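Local coordinates for protein diphthine synthase (Entamoeba histolytica, PDB 3I4T) that probably methylates the modified histidine of elongation factor 2 with S-adenosylmethionine during diphthamide synthesis, at residues A[208-219]-A[258-269]. Sequence-based numbering, arbitrary orientation.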
ATOM      1  N   TYR A 208      -2.257 -22.745   3.360  1.00 46.23           N
ATOM      2  CA  TYR A 208      -2.128 -21.599   2.477  1.00 44.35           C
ATOM      3  C   TYR A 208      -2.275 -22.036   1.032  1.00 43.33           C
ATOM      4  O   TYR A 208      -1.621 -22.987   0.592  1.00 42.94           O
ATOM      5  CB  TYR A 208      -0.769 -20.945   2.674  1.00 44.27           C
ATOM      6  CG  TYR A 208      -0.644 -20.175   3.959  1.00 44.06           C
ATOM      7  CD1 TYR A 208      -0.719 -18.779   3.952  1.00 43.51           C
ATOM      8  CD2 TYR A 208      -0.436 -20.832   5.184  1.00 43.03           C
ATOM      9  CE1 TYR A 208      -0.597 -18.050   5.128  1.00 44.19           C
ATOM     10  CE2 TYR A 208      -0.324 -20.113   6.372  1.00 42.99           C
ATOM     11  CZ  TYR A 208      -0.408 -18.718   6.332  1.00 44.87           C
ATOM     12  OH  TYR A 208      -0.308 -17.972   7.486  1.00 46.67           O
ATOM     13  N   MET A 209      -3.142 -21.349   0.293  1.00 42.14           N
ATOM     14  CA  MET A 209      -3.297 -21.630  -1.125  1.00 40.85           C
ATOM     15  C   MET A 209      -2.026 -21.253  -1.852  1.00 39.87           C
ATOM     16  O   MET A 209      -1.394 -20.246  -1.534  1.00 39.48           O
ATOM     17  CB  MET A 209      -4.491 -20.874  -1.710  1.00 41.08           C
ATOM     18  CG  MET A 209      -4.680 -21.083  -3.207  1.00 40.86           C
ATOM     19  SD  MET A 209      -6.140 -20.256  -3.834  1.00 43.41           S
ATOM     20  CE  MET A 209      -7.421 -21.432  -3.390  1.00 41.80           C
ATOM     21  N   THR A 210      -1.663 -22.076  -2.827  1.00 39.15           N
ATOM     22  CA  THR A 210      -0.509 -21.831  -3.682  1.00 38.46           C
ATOM     23  C   THR A 210      -0.905 -21.179  -4.997  1.00 38.03           C
ATOM     24  O   THR A 210      -2.044 -21.279  -5.452  1.00 38.04           O
ATOM     25  CB  THR A 210       0.212 -23.155  -4.034  1.00 38.72           C
ATOM     26  OG1 THR A 210      -0.676 -23.992  -4.797  1.00 39.72           O
ATOM     27  CG2 THR A 210       0.654 -23.891  -2.774  1.00 37.17           C
ATOM     28  N   ILE A 211       0.065 -20.519  -5.613  1.00 37.74           N
ATOM     29  CA  ILE A 211      -0.034 -20.063  -6.989  1.00 37.02           C
ATOM     30  C   ILE A 211      -0.502 -21.183  -7.927  1.00 37.20           C
ATOM     31  O   ILE A 211      -1.319 -20.937  -8.825  1.00 37.30           O
ATOM     32  CB  ILE A 211       1.330 -19.502  -7.435  1.00 37.07           C
ATOM     33  CG1 ILE A 211       1.521 -18.098  -6.852  1.00 37.26           C
ATOM     34  CG2 ILE A 211       1.481 -19.504  -8.960  1.00 36.29           C
ATOM     35  CD1 ILE A 211       2.976 -17.667  -6.717  1.00 38.22           C
ATOM     36  N   ASN A 212       0.024 -22.398  -7.709  1.00 37.16           N
ATOM     37  CA  ASN A 212      -0.309 -23.587  -8.499  1.00 37.07           C
ATOM     38  C   ASN A 212      -1.809 -23.895  -8.457  1.00 37.33           C
ATOM     39  O   ASN A 212      -2.451 -24.038  -9.506  1.00 37.49           O
ATOM     40  CB  ASN A 212       0.492 -24.814  -8.019  1.00 36.87           C
ATOM     41  CG  ASN A 212       1.993 -24.543  -7.908  1.00 37.62           C
ATOM     42  OD1 ASN A 212       2.499 -24.258  -6.821  1.00 39.81           O
ATOM     43  ND2 ASN A 212       2.706 -24.632  -9.027  1.00 36.04           N
ATOM     44  N   GLN A 213      -2.352 -23.988  -7.241  1.00 37.37           N
ATOM     45  CA  GLN A 213      -3.779 -24.230  -7.018  1.00 37.55           C
ATOM     46  C   GLN A 213      -4.626 -23.057  -7.489  1.00 37.69           C
ATOM     47  O   GLN A 213      -5.775 -23.241  -7.891  1.00 38.04           O
ATOM     48  CB  GLN A 213      -4.071 -24.468  -5.539  1.00 37.41           C
ATOM     49  CG  GLN A 213      -3.445 -25.700  -4.960  1.00 38.04           C
ATOM     50  CD  GLN A 213      -3.444 -25.685  -3.439  1.00 39.37           C
ATOM     51  OE1 GLN A 213      -2.978 -24.732  -2.806  1.00 39.63           O
ATOM     52  NE2 GLN A 213      -3.959 -26.751  -2.844  1.00 39.21           N
ATOM     53  N   CYS A 214      -4.065 -21.853  -7.414  1.00 37.60           N
ATOM     54  CA  CYS A 214      -4.736 -20.653  -7.899  1.00 37.51           C
ATOM     55  C   CYS A 214      -4.900 -20.691  -9.415  1.00 37.02           C
ATOM     56  O   CYS A 214      -5.996 -20.492  -9.926  1.00 36.84           O
ATOM     57  CB  CYS A 214      -3.961 -19.391  -7.497  1.00 37.63           C
ATOM     58  SG  CYS A 214      -4.624 -17.881  -8.280  1.00 39.38           S
ATOM     59  N   ILE A 215      -3.800 -20.934 -10.126  1.00 36.68           N
ATOM     60  CA  ILE A 215      -3.822 -20.998 -11.589  1.00 36.24           C
ATOM     61  C   ILE A 215      -4.716 -22.142 -12.048  1.00 36.89           C
ATOM     62  O   ILE A 215      -5.476 -21.991 -12.988  1.00 37.22           O
ATOM     63  CB  ILE A 215      -2.388 -21.128 -12.183  1.00 35.90           C
ATOM     64  CG1 ILE A 215      -1.583 -19.842 -11.960  1.00 33.44           C
ATOM     65  CG2 ILE A 215      -2.432 -21.477 -13.663  1.00 35.19           C
ATOM     66  CD1 ILE A 215      -0.132 -19.957 -12.344  1.00 31.16           C
ATOM     67  N   GLU A 216      -4.651 -23.274 -11.367  1.00 37.74           N
ATOM     68  CA  GLU A 216      -5.496 -24.406 -11.717  1.00 39.05           C
ATOM     69  C   GLU A 216      -6.963 -23.987 -11.725  1.00 38.93           C
ATOM     70  O   GLU A 216      -7.670 -24.209 -12.706  1.00 39.25           O
ATOM     71  CB  GLU A 216      -5.276 -25.569 -10.738  1.00 39.77           C
ATOM     72  CG  GLU A 216      -5.873 -26.895 -11.177  1.00 42.42           C
ATOM     73  CD  GLU A 216      -6.041 -27.863 -10.009  1.00 48.06           C
ATOM     74  OE1 GLU A 216      -6.682 -27.477  -8.996  1.00 49.23           O
ATOM     75  OE2 GLU A 216      -5.536 -29.012 -10.100  1.00 49.85           O
ATOM     76  N   GLN A 217      -7.403 -23.365 -10.633  1.00 38.88           N
ATOM     77  CA  GLN A 217      -8.796 -22.951 -10.485  1.00 38.65           C
ATOM     78  C   GLN A 217      -9.210 -21.909 -11.535  1.00 38.95           C
ATOM     79  O   GLN A 217     -10.298 -22.004 -12.106  1.00 38.89           O
ATOM     80  CB  GLN A 217      -9.050 -22.409  -9.076  1.00 38.31           C
ATOM     81  CG  GLN A 217     -10.516 -22.451  -8.691  1.00 37.28           C
ATOM     82  CD  GLN A 217     -10.829 -21.655  -7.443  1.00 34.64           C
ATOM     83  OE1 GLN A 217     -11.317 -20.528  -7.528  1.00 34.18           O
ATOM     84  NE2 GLN A 217     -10.571 -22.241  -6.280  1.00 31.30           N
ATOM     85  N   LEU A 218      -8.339 -20.929 -11.782  1.00 38.95           N
ATOM     86  CA  LEU A 218      -8.594 -19.892 -12.786  1.00 39.53           C
ATOM     87  C   LEU A 218      -8.776 -20.481 -14.180  1.00 39.71           C
ATOM     88  O   LEU A 218      -9.646 -20.035 -14.942  1.00 40.14           O
ATOM     89  CB  LEU A 218      -7.477 -18.828 -12.820  1.00 39.24           C
ATOM     90  CG  LEU A 218      -7.209 -17.912 -11.617  1.00 39.05           C
ATOM     91  CD1 LEU A 218      -6.063 -16.973 -11.921  1.00 37.75           C
ATOM     92  CD2 LEU A 218      -8.410 -17.110 -11.197  1.00 38.85           C
ATOM     93  N   LEU A 219      -7.961 -21.479 -14.507  1.00 39.83           N
ATOM     94  CA  LEU A 219      -8.040 -22.138 -15.809  1.00 39.74           C
ATOM     95  C   LEU A 219      -9.342 -22.910 -15.956  1.00 40.04           C
ATOM     96  O   LEU A 219      -9.935 -22.940 -17.029  1.00 40.55           O
ATOM     97  CB  LEU A 219      -6.824 -23.039 -16.036  1.00 39.44           C
ATOM     98  CG  LEU A 219      -5.546 -22.236 -16.327  1.00 39.00           C
ATOM     99  CD1 LEU A 219      -4.311 -23.125 -16.440  1.00 37.48           C
ATOM    100  CD2 LEU A 219      -5.714 -21.400 -17.591  1.00 37.72           C
ATOM    101  N   LEU A 258       1.748 -22.937 -13.446  1.00 41.19           N
ATOM    102  CA  LEU A 258       0.965 -24.046 -12.869  1.00 41.60           C
ATOM    103  C   LEU A 258       1.793 -25.175 -12.198  1.00 42.00           C
ATOM    104  O   LEU A 258       1.354 -25.765 -11.207  1.00 41.95           O
ATOM    105  CB  LEU A 258       0.048 -24.635 -13.943  1.00 41.20           C
ATOM    106  CG  LEU A 258      -0.870 -25.829 -13.654  1.00 41.31           C
ATOM    107  CD1 LEU A 258      -1.860 -25.560 -12.515  1.00 40.05           C
ATOM    108  CD2 LEU A 258      -1.611 -26.240 -14.934  1.00 39.34           C
ATOM    109  N   HIS A 259       2.981 -25.466 -12.728  1.00 42.29           N
ATOM    110  CA  HIS A 259       3.780 -26.594 -12.237  1.00 42.65           C
ATOM    111  C   HIS A 259       5.082 -26.141 -11.633  1.00 42.66           C
ATOM    112  O   HIS A 259       5.904 -26.957 -11.201  1.00 43.17           O
ATOM    113  CB  HIS A 259       4.068 -27.580 -13.368  1.00 42.96           C
ATOM    114  CG  HIS A 259       2.834 -28.137 -13.997  1.00 44.08           C
ATOM    115  ND1 HIS A 259       1.982 -28.988 -13.330  1.00 44.84           N
ATOM    116  CD2 HIS A 259       2.292 -27.941 -15.222  1.00 45.18           C
ATOM    117  CE1 HIS A 259       0.967 -29.299 -14.118  1.00 45.70           C
ATOM    118  NE2 HIS A 259       1.132 -28.676 -15.272  1.00 46.60           N
ATOM    119  N   TYR A 260       5.282 -24.834 -11.611  1.00 42.22           N
ATOM    120  CA  TYR A 260       6.472 -24.278 -11.007  1.00 41.96           C
ATOM    121  C   TYR A 260       6.403 -24.386  -9.472  1.00 41.49           C
ATOM    122  O   TYR A 260       5.358 -24.143  -8.872  1.00 41.24           O
ATOM    123  CB  TYR A 260       6.643 -22.827 -11.463  1.00 42.05           C
ATOM    124  CG  TYR A 260       7.985 -22.251 -11.124  1.00 42.47           C
ATOM    125  CD1 TYR A 260       9.011 -22.238 -12.057  1.00 43.68           C
ATOM    126  CD2 TYR A 260       8.229 -21.719  -9.864  1.00 42.85           C
ATOM    127  CE1 TYR A 260      10.256 -21.711 -11.739  1.00 45.88           C
ATOM    128  CE2 TYR A 260       9.453 -21.195  -9.535  1.00 45.22           C
ATOM    129  CZ  TYR A 260      10.468 -21.191 -10.470  1.00 46.45           C
ATOM    130  OH  TYR A 260      11.690 -20.656 -10.123  1.00 48.35           O
ATOM    131  N   ASP A 261       7.520 -24.763  -8.853  1.00 41.20           N
ATOM    132  CA  ASP A 261       7.620 -24.856  -7.401  1.00 41.27           C
ATOM    133  C   ASP A 261       8.035 -23.509  -6.813  1.00 40.75           C
ATOM    134  O   ASP A 261       9.166 -23.071  -7.006  1.00 41.03           O
ATOM    135  CB  ASP A 261       8.632 -25.950  -7.017  1.00 41.87           C
ATOM    136  CG  ASP A 261       8.814 -26.112  -5.494  1.00 43.06           C
ATOM    137  OD1 ASP A 261       8.093 -25.475  -4.684  1.00 44.09           O
ATOM    138  OD2 ASP A 261       9.700 -26.901  -5.104  1.00 44.38           O
ATOM    139  N   PHE A 262       7.120 -22.871  -6.089  1.00 40.00           N
ATOM    140  CA  PHE A 262       7.337 -21.534  -5.538  1.00 39.22           C
ATOM    141  C   PHE A 262       7.799 -21.536  -4.077  1.00 39.71           C
ATOM    142  O   PHE A 262       8.127 -20.473  -3.517  1.00 40.26           O
ATOM    143  CB  PHE A 262       6.065 -20.682  -5.684  1.00 38.91           C
ATOM    144  CG  PHE A 262       5.844 -20.155  -7.077  1.00 37.33           C
ATOM    145  CD1 PHE A 262       6.354 -18.914  -7.453  1.00 36.53           C
ATOM    146  CD2 PHE A 262       5.144 -20.908  -8.015  1.00 36.01           C
ATOM    147  CE1 PHE A 262       6.166 -18.428  -8.736  1.00 36.96           C
ATOM    148  CE2 PHE A 262       4.936 -20.435  -9.305  1.00 35.90           C
ATOM    149  CZ  PHE A 262       5.450 -19.196  -9.675  1.00 36.94           C
ATOM    150  N   GLY A 263       7.827 -22.713  -3.453  1.00 39.20           N
ATOM    151  CA  GLY A 263       8.263 -22.815  -2.058  1.00 38.74           C
ATOM    152  C   GLY A 263       7.179 -22.506  -1.036  1.00 38.33           C
ATOM    153  O   GLY A 263       5.995 -22.692  -1.305  1.00 38.41           O
ATOM    154  N   ALA A 264       7.597 -22.037   0.138  1.00 37.87           N
ATOM    155  CA  ALA A 264       6.698 -21.759   1.250  1.00 37.67           C
ATOM    156  C   ALA A 264       5.827 -20.500   1.029  1.00 37.94           C
ATOM    157  O   ALA A 264       6.247 -19.571   0.336  1.00 37.86           O
ATOM    158  CB  ALA A 264       7.503 -21.625   2.521  1.00 37.50           C
ATOM    159  N   PRO A 265       4.623 -20.455   1.637  1.00 37.98           N
ATOM    160  CA  PRO A 265       3.765 -19.268   1.545  1.00 38.13           C
ATOM    161  C   PRO A 265       4.466 -18.063   2.192  1.00 38.34           C
ATOM    162  O   PRO A 265       5.479 -18.261   2.869  1.00 38.65           O
ATOM    163  CB  PRO A 265       2.535 -19.664   2.370  1.00 38.31           C
ATOM    164  CG  PRO A 265       3.045 -20.684   3.355  1.00 38.36           C
ATOM    165  CD  PRO A 265       4.045 -21.476   2.538  1.00 38.14           C
ATOM    166  N   MET A 266       3.960 -16.838   2.026  1.00 37.87           N
ATOM    167  CA  MET A 266       2.698 -16.513   1.368  1.00 37.83           C
ATOM    168  C   MET A 266       2.881 -16.347  -0.143  1.00 36.55           C
ATOM    169  O   MET A 266       3.926 -15.870  -0.593  1.00 36.22           O
ATOM    170  CB  MET A 266       2.176 -15.205   1.965  1.00 38.50           C
ATOM    171  CG  MET A 266       0.670 -14.963   1.852  1.00 42.99           C
ATOM    172  SD  MET A 266       0.148 -13.563   2.899  1.00 53.47           S
ATOM    173  CE  MET A 266       0.463 -14.241   4.545  1.00 50.47           C
ATOM    174  N   HIS A 267       1.867 -16.740  -0.917  1.00 35.30           N
ATOM    175  CA  HIS A 267       1.878 -16.537  -2.373  1.00 34.36           C
ATOM    176  C   HIS A 267       0.773 -15.579  -2.822  1.00 33.71           C
ATOM    177  O   HIS A 267      -0.270 -15.474  -2.171  1.00 33.05           O
ATOM    178  CB  HIS A 267       1.660 -17.845  -3.151  1.00 34.21           C
ATOM    179  CG  HIS A 267       2.713 -18.892  -2.956  1.00 34.21           C
ATOM    180  ND1 HIS A 267       2.587 -20.161  -3.486  1.00 34.73           N
ATOM    181  CD2 HIS A 267       3.891 -18.879  -2.288  1.00 34.49           C
ATOM    182  CE1 HIS A 267       3.643 -20.882  -3.158  1.00 34.55           C
ATOM    183  NE2 HIS A 267       4.448 -20.129  -2.427  1.00 35.91           N
ATOM    184  N   CYS A 268       1.014 -14.906  -3.948  1.00 32.98           N
ATOM    185  CA  CYS A 268      -0.026 -14.198  -4.683  1.00 32.95           C
ATOM    186  C   CYS A 268       0.323 -14.097  -6.164  1.00 32.53           C
ATOM    187  O   CYS A 268       1.461 -14.353  -6.566  1.00 32.67           O
ATOM    188  CB  CYS A 268      -0.282 -12.802  -4.107  1.00 33.26           C
ATOM    189  SG  CYS A 268       1.101 -11.685  -4.304  1.00 34.53           S
ATOM    190  N   LEU A 269      -0.668 -13.704  -6.959  1.00 31.77           N
ATOM    191  CA  LEU A 269      -0.567 -13.678  -8.401  1.00 31.10           C
ATOM    192  C   LEU A 269      -0.892 -12.292  -8.941  1.00 30.96           C
ATOM    193  O   LEU A 269      -1.798 -11.618  -8.446  1.00 31.25           O
ATOM    194  CB  LEU A 269      -1.557 -14.693  -8.991  1.00 31.07           C
ATOM    195  CG  LEU A 269      -1.496 -14.954 -10.490  1.00 29.94           C
ATOM    196  CD1 LEU A 269      -0.192 -15.618 -10.865  1.00 29.90           C
ATOM    197  CD2 LEU A 269      -2.659 -15.813 -10.903  1.00 30.44           C
TER
HETATM  198  O   HOH W   1       4.350 -24.177  -5.070  1.00 40.30           O
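Asn212 CG stands anti to its carbonyl carbon (chi1 -50°), which carries the amide off the first turn of helix 211-225 into the loop 258-266; the same choice at His267 (chi1 -63°) brings the imidazole from its strand to the N-terminus of that helix. Asn212 ND2 spends both hydrogens on loop carbonyls: Tyr260 O lies in the amide plane at 2.7 Å on an almost straight bond, whereas Leu258 O, at 2.8 Å from ND2, is met from above its own carbonyl plane. A water donates to Asn212 OD1 and accepts from Phe262 N. His267 ND1 accepts a weak bond from Ile211 N at 3.3 Å, near the ring plane, beside the helix's own Thr210–Gln213 capping box. Ile211 CD1 sits over the centre of the Phe262 ring, 3.7 Å from its centroid, in a CH-pi contact; Tyr260 CD2 lies against the opposite face. Deeper in, Leu218 CD1 and Leu269 CD2 meet tip to tip at 3.7 Å, with Cys214 SG also against Leu269 CD2, packing the helix on strand 267-271 of the mixed sheet. Just before the helix, Pro265 CG lies over the Tyr208 ring. With both acceptors near the amide plane, the ND2 bonds fix the amide's rotation and tie the first helical turn to the loop; the His267 bond adds a weaker hold.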